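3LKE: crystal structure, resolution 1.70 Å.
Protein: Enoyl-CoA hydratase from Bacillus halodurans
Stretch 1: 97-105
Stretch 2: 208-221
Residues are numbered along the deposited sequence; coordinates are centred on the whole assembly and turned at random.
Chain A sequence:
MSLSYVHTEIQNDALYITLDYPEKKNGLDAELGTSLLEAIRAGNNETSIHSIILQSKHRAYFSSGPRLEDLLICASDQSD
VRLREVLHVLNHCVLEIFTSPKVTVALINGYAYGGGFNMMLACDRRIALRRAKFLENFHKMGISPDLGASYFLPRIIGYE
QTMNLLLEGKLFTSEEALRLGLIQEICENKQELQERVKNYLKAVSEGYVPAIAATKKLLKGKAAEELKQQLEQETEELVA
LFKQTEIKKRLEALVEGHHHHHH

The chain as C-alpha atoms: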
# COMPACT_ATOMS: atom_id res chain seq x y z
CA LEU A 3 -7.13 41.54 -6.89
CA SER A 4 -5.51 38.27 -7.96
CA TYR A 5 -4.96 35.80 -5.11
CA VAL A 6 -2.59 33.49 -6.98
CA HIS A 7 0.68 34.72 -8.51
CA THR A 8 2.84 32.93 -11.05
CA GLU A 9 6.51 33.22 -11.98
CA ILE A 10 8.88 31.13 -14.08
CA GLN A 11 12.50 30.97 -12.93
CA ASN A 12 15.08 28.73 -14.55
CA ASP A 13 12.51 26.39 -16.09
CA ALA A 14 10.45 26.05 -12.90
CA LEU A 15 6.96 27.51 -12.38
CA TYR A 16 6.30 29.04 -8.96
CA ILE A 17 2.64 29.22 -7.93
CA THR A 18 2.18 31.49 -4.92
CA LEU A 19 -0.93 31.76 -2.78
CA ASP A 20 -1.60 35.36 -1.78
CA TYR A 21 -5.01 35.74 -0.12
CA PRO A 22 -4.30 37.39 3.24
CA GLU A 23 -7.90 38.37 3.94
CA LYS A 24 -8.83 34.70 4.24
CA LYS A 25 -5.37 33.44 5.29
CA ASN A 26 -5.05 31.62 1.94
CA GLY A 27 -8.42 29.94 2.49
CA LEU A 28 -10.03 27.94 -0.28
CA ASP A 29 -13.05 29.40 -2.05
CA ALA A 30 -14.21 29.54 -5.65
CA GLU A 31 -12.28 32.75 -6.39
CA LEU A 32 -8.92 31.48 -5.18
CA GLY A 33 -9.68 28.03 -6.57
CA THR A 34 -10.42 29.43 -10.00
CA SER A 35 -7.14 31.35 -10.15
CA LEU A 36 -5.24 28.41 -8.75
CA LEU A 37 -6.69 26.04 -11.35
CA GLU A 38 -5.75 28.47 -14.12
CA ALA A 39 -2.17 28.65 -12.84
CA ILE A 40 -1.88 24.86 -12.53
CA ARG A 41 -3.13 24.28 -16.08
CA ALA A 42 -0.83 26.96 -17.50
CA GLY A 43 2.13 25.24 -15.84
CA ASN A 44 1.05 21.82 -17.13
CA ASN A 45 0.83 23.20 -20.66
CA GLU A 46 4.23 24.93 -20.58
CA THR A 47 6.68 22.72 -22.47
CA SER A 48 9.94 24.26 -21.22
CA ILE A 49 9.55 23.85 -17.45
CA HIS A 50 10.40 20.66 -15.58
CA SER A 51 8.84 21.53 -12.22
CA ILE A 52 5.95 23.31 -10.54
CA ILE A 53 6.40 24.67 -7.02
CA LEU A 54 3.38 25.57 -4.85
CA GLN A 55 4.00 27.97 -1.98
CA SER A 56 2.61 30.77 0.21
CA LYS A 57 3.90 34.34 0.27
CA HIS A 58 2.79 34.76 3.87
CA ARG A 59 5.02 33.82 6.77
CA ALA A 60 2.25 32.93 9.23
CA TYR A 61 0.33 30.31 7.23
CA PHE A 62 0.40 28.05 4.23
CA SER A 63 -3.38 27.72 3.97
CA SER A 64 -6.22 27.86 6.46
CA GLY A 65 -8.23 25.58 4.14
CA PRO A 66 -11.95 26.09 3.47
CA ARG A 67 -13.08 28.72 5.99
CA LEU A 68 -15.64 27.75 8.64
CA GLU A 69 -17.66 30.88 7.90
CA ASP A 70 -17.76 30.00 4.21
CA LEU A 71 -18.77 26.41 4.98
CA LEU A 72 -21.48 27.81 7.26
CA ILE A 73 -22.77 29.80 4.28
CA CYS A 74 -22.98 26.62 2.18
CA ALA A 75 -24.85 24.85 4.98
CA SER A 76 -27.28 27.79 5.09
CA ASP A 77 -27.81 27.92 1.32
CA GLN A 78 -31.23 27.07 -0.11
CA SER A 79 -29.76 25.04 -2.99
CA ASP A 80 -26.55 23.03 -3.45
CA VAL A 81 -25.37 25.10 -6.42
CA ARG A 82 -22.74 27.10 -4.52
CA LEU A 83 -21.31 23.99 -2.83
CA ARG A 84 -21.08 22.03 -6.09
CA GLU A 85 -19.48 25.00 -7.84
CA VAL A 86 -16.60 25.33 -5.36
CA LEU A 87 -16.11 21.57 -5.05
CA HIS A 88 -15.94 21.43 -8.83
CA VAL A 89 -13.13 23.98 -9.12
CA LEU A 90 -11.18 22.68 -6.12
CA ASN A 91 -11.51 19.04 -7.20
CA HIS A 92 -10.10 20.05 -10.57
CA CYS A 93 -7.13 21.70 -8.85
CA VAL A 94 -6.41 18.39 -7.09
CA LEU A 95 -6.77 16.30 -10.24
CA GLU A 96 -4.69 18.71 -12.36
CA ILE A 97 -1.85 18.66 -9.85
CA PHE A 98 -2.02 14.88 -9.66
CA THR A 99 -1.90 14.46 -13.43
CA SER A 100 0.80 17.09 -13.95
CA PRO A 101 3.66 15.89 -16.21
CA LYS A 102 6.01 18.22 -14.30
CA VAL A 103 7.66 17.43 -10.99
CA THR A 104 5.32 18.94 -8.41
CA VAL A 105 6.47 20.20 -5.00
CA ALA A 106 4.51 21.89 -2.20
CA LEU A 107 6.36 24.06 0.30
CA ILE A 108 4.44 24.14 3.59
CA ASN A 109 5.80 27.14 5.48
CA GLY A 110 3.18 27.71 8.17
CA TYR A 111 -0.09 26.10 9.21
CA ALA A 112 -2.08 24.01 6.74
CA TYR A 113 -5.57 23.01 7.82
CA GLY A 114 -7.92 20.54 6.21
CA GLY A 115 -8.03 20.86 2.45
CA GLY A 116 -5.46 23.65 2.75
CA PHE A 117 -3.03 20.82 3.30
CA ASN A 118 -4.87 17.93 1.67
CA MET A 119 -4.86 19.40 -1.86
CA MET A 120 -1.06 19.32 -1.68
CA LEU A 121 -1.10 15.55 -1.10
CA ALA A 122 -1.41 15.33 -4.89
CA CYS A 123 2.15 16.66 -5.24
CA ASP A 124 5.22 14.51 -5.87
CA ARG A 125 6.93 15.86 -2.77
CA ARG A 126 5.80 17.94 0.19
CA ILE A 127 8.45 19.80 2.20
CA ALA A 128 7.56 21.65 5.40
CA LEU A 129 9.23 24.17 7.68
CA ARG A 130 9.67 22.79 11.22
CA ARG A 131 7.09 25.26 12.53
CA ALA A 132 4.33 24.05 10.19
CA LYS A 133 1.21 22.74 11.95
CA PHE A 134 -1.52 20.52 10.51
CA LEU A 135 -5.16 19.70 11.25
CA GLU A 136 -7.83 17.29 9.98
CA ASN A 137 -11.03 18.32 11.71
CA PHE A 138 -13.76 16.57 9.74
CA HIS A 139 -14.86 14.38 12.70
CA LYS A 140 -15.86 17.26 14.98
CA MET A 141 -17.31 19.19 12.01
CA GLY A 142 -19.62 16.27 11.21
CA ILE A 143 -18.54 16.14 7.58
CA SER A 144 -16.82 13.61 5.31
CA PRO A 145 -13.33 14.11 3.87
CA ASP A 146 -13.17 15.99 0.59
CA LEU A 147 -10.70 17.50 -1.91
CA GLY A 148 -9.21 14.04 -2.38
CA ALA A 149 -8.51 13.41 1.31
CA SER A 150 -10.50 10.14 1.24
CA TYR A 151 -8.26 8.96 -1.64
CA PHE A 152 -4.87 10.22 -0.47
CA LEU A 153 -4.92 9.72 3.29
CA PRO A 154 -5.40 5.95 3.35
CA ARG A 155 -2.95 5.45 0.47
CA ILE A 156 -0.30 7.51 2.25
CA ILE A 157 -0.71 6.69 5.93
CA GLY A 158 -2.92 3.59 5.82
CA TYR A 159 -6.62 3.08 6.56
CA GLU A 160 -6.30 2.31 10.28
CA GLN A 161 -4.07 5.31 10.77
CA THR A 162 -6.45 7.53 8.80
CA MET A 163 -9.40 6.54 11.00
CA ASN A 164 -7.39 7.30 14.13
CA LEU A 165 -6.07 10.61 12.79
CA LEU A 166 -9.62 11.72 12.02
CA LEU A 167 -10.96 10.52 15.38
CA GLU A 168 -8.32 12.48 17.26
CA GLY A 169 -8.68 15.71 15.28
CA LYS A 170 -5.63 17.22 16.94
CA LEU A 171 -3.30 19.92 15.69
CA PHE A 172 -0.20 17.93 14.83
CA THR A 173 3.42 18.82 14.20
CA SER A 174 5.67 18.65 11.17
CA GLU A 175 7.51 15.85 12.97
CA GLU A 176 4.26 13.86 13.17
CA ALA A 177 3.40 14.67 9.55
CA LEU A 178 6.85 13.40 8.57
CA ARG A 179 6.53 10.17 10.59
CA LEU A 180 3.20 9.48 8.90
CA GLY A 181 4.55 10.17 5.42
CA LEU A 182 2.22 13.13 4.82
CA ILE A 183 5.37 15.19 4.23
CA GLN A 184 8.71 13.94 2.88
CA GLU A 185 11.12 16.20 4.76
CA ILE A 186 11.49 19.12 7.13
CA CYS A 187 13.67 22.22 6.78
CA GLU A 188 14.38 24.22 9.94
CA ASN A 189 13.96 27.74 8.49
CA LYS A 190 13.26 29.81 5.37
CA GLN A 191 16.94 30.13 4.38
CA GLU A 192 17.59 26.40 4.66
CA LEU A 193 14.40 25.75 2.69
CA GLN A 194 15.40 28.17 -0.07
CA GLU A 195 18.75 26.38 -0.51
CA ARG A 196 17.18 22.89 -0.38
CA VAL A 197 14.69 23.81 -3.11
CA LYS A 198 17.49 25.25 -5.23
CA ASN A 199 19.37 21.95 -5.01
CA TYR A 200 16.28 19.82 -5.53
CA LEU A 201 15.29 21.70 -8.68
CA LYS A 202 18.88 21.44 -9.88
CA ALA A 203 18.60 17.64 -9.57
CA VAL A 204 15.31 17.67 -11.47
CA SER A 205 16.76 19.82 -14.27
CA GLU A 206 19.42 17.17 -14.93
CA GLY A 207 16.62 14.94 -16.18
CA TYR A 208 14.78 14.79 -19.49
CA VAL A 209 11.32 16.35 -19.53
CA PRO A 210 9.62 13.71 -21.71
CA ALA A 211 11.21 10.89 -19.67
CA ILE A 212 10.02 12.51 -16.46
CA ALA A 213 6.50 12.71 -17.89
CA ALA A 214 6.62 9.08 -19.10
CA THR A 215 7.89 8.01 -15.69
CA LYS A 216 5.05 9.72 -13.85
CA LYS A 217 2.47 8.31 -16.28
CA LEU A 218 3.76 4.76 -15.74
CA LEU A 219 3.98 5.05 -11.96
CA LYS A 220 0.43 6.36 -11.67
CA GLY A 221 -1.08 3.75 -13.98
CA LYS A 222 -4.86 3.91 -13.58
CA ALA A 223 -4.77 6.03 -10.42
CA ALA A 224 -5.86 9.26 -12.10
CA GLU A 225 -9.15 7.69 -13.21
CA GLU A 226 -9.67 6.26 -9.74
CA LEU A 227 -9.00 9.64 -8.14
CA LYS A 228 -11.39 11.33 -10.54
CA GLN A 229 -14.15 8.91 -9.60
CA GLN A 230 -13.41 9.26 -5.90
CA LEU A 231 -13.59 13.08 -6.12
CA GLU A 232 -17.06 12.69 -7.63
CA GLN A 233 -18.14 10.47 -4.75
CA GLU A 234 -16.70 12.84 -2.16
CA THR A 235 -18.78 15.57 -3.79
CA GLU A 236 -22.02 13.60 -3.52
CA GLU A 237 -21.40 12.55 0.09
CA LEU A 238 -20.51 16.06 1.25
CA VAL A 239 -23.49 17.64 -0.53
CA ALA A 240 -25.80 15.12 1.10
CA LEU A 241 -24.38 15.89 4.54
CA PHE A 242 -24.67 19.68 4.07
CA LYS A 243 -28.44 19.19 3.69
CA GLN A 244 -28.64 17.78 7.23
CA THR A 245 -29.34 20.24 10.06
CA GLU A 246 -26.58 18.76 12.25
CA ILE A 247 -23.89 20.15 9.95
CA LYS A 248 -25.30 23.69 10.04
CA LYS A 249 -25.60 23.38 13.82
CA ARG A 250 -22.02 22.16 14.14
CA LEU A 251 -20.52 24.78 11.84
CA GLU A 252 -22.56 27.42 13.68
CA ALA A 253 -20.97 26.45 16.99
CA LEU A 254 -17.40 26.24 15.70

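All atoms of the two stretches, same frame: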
# COMPACT_ATOMS: atom_id res chain seq x y z
N ILE A 97 -3.16 18.84 -10.47
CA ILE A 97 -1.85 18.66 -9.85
C ILE A 97 -1.44 17.21 -10.02
O ILE A 97 -0.36 16.92 -10.51
CB ILE A 97 -1.88 19.01 -8.35
CG1 ILE A 97 -2.18 20.51 -8.18
CG2 ILE A 97 -0.55 18.66 -7.68
CD1 ILE A 97 -2.44 20.90 -6.74
N PHE A 98 -2.33 16.30 -9.62
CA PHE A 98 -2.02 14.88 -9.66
C PHE A 98 -1.57 14.42 -11.04
O PHE A 98 -0.67 13.60 -11.15
CB PHE A 98 -3.24 14.07 -9.23
CG PHE A 98 -2.94 12.62 -9.02
CD1 PHE A 98 -2.31 12.19 -7.86
CD2 PHE A 98 -3.29 11.67 -9.97
CE1 PHE A 98 -2.04 10.84 -7.66
CE2 PHE A 98 -3.01 10.32 -9.77
CZ PHE A 98 -2.39 9.91 -8.62
N THR A 99 -2.22 14.92 -12.08
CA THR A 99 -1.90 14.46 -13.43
C THR A 99 -0.87 15.35 -14.12
O THR A 99 -0.64 15.23 -15.32
CB THR A 99 -3.16 14.39 -14.33
OG1 THR A 99 -3.81 15.67 -14.37
CG2 THR A 99 -4.15 13.33 -13.83
N SER A 100 -0.25 16.26 -13.37
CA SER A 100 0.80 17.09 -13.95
C SER A 100 1.95 16.23 -14.46
O SER A 100 2.38 15.31 -13.78
CB SER A 100 1.34 18.08 -12.94
OG SER A 100 2.41 18.84 -13.50
N PRO A 101 2.46 16.54 -15.67
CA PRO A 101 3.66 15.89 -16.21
C PRO A 101 4.96 16.44 -15.61
O PRO A 101 6.04 15.85 -15.78
CB PRO A 101 3.59 16.23 -17.70
CG PRO A 101 2.89 17.57 -17.73
CD PRO A 101 1.86 17.49 -16.62
N LYS A 102 4.86 17.57 -14.91
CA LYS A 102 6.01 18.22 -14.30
C LYS A 102 6.22 17.68 -12.90
O LYS A 102 5.27 17.17 -12.28
CB LYS A 102 5.78 19.73 -14.20
CG LYS A 102 5.17 20.33 -15.45
CD LYS A 102 6.09 20.13 -16.64
CE LYS A 102 5.52 20.78 -17.90
NZ LYS A 102 6.50 20.67 -19.02
N VAL A 103 7.44 17.79 -12.38
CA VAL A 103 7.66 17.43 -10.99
C VAL A 103 6.95 18.48 -10.14
O VAL A 103 7.17 19.69 -10.31
CB VAL A 103 9.15 17.39 -10.61
CG1 VAL A 103 9.29 17.16 -9.12
CG2 VAL A 103 9.89 16.32 -11.41
N THR A 104 6.12 18.03 -9.21
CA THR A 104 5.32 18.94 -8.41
C THR A 104 5.76 18.91 -6.94
O THR A 104 5.91 17.85 -6.34
CB THR A 104 3.82 18.59 -8.53
OG1 THR A 104 3.63 17.22 -8.17
CG2 THR A 104 3.35 18.81 -9.95
N VAL A 105 6.00 20.10 -6.37
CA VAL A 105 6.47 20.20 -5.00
C VAL A 105 5.65 21.26 -4.26
O VAL A 105 5.46 22.36 -4.77
CB VAL A 105 7.95 20.62 -4.97
CG1 VAL A 105 8.46 20.70 -3.53
CG2 VAL A 105 8.79 19.66 -5.80
N TYR A 208 15.34 14.51 -18.18
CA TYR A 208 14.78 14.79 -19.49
C TYR A 208 13.27 14.89 -19.38
O TYR A 208 12.60 13.93 -18.98
CB TYR A 208 15.21 13.69 -20.47
CG TYR A 208 14.73 13.86 -21.90
CD1 TYR A 208 14.95 15.04 -22.60
CD2 TYR A 208 14.09 12.82 -22.56
CE1 TYR A 208 14.53 15.18 -23.91
CE2 TYR A 208 13.66 12.95 -23.86
CZ TYR A 208 13.89 14.13 -24.54
OH TYR A 208 13.46 14.26 -25.84
N VAL A 209 12.74 16.06 -19.72
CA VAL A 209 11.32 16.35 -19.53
C VAL A 209 10.36 15.25 -20.00
O VAL A 209 9.46 14.85 -19.26
CB VAL A 209 10.95 17.72 -20.15
CG1 VAL A 209 9.45 17.86 -20.32
CG2 VAL A 209 11.52 18.83 -19.29
N PRO A 210 10.51 14.78 -21.25
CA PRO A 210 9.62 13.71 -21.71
C PRO A 210 9.78 12.41 -20.92
O PRO A 210 8.79 11.70 -20.77
CB PRO A 210 10.03 13.51 -23.18
CG PRO A 210 10.58 14.88 -23.58
CD PRO A 210 11.32 15.34 -22.36
N ALA A 211 10.98 12.11 -20.44
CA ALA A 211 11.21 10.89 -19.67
C ALA A 211 10.58 11.03 -18.30
O ALA A 211 10.02 10.08 -17.76
CB ALA A 211 12.70 10.58 -19.54
N ILE A 212 10.67 12.22 -17.74
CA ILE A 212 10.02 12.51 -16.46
C ILE A 212 8.51 12.33 -16.57
O ILE A 212 7.88 11.74 -15.68
CB ILE A 212 10.39 13.93 -15.97
CG1 ILE A 212 11.84 13.94 -15.48
CG2 ILE A 212 9.41 14.38 -14.89
CD1 ILE A 212 12.47 15.32 -15.42
N ALA A 213 7.92 12.84 -17.65
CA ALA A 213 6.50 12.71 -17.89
C ALA A 213 6.10 11.24 -18.07
O ALA A 213 5.10 10.81 -17.52
CB ALA A 213 6.07 13.51 -19.10
N ALA A 214 6.87 10.51 -18.87
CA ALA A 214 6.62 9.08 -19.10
C ALA A 214 6.69 8.31 -17.79
O ALA A 214 5.88 7.41 -17.54
CB ALA A 214 7.63 8.51 -20.09
N THR A 215 7.67 8.67 -16.97
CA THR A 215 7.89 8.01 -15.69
C THR A 215 6.69 8.20 -14.77
O THR A 215 6.19 7.26 -14.17
CB THR A 215 9.18 8.52 -15.02
OG1 THR A 215 10.32 8.15 -15.81
CG2 THR A 215 9.35 7.92 -13.62
N LYS A 216 6.22 9.45 -14.67
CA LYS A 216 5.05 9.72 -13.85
C LYS A 216 3.81 8.98 -14.36
O LYS A 216 3.06 8.40 -13.57
CB LYS A 216 4.80 11.24 -13.77
CG LYS A 216 5.85 11.95 -12.96
CD LYS A 216 5.45 13.42 -12.73
CE LYS A 216 4.20 13.52 -11.87
NZ LYS A 216 4.04 14.93 -11.36
N LYS A 217 3.62 8.98 -15.67
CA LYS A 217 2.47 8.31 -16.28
C LYS A 217 2.48 6.82 -15.93
O LYS A 217 1.44 6.24 -15.56
CB LYS A 217 2.52 8.52 -17.79
CG LYS A 217 1.35 7.91 -18.57
CD LYS A 217 1.64 7.95 -20.07
CE LYS A 217 0.55 7.24 -20.87
NZ LYS A 217 0.80 7.32 -22.34
N LEU A 218 3.64 6.20 -16.04
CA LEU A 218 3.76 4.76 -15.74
C LEU A 218 3.49 4.49 -14.26
O LEU A 218 2.71 3.60 -13.90
CB LEU A 218 5.13 4.24 -16.14
CG LEU A 218 5.36 4.11 -17.64
CD1 LEU A 218 6.83 3.98 -17.93
CD2 LEU A 218 4.58 2.94 -18.23
N LEU A 219 4.11 5.28 -13.40
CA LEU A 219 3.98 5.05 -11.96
C LEU A 219 2.53 5.17 -11.49
O LEU A 219 2.08 4.41 -10.63
CB LEU A 219 4.86 6.03 -11.19
CG LEU A 219 6.37 5.82 -11.27
CD1 LEU A 219 7.07 6.97 -10.58
CD2 LEU A 219 6.82 4.50 -10.64
N LYS A 220 1.81 6.13 -12.06
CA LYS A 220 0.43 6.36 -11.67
C LYS A 220 -0.55 5.34 -12.24
O LYS A 220 -1.58 5.07 -11.64
CB LYS A 220 -0.00 7.77 -12.06
CG LYS A 220 0.66 8.82 -11.20
CD LYS A 220 0.57 10.22 -11.82
CE LYS A 220 1.30 11.24 -10.97
NZ LYS A 220 0.59 11.49 -9.69
N GLY A 221 -0.23 4.78 -13.40
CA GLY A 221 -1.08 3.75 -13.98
C GLY A 221 -2.50 4.27 -14.12
O GLY A 221 -2.74 5.29 -14.77
O HOH W 1 1.85 15.69 -9.63
O HOH W 2 8.05 16.46 -17.48

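The contact between the turn at 99-102, with its flanking helix end and strand, and the helix 209-220 is held chiefly by two lysines reaching for backbone carbonyls. Lys216 and Lys220 lie one helical turn apart, and both point their CA-to-CB bonds toward the first stretch. The ammonium of Lys216 donates to Ser100 O (NZ to O, 3.0 Å) and to Lys102 O (NZ to O, 2.7 Å). These carbonyls belong to residues outside regular helix or strand, and a long, flexible side chain ending in a multiple donor is well suited to gathering them. Its chi3 of 65° (p) bends an otherwise largely extended chain. Within the turn itself, Lys102 N donates to Ser100 OG at 3.1 Å, bracing the backbone that presents the two carbonyls.

Lys220 does double duty. Its NZ donates to Phe98 O at 2.9 Å, and the same atom sits 3.4 Å from the centroid of the Phe98 ring, only 12° off the ring normal. This is a cation-pi contact over the face, where the electron-rich ring favours a positive charge. Phe98 takes chi1 t, and its ring end comes nearer the helix than its sideways CA-to-CB bond would suggest.

Two waters complete the polar network. Water 1 accepts from Lys216 NZ (2.9 Å to the water O), donates to Ile97 O (2.7 Å) and hydrogen-bonds Thr104 OG1 (2.8 Å), so a buried charge gains a further partner. Water 2 donates to Pro101 O (2.7 Å) and Val209 O (2.8 Å), bridging the two backbones.

Apolar packing fills the remainder. Pro101 CB meets Ala213 CB at 3.9 Å; alanine's small side chain suits this close approach, with CA atoms 4.6 Å apart. Beside them, Val103 CG2 packs on Ile212 CG2 at 4.0 Å, two buried branched side chains. Altogether 443 Å² is buried.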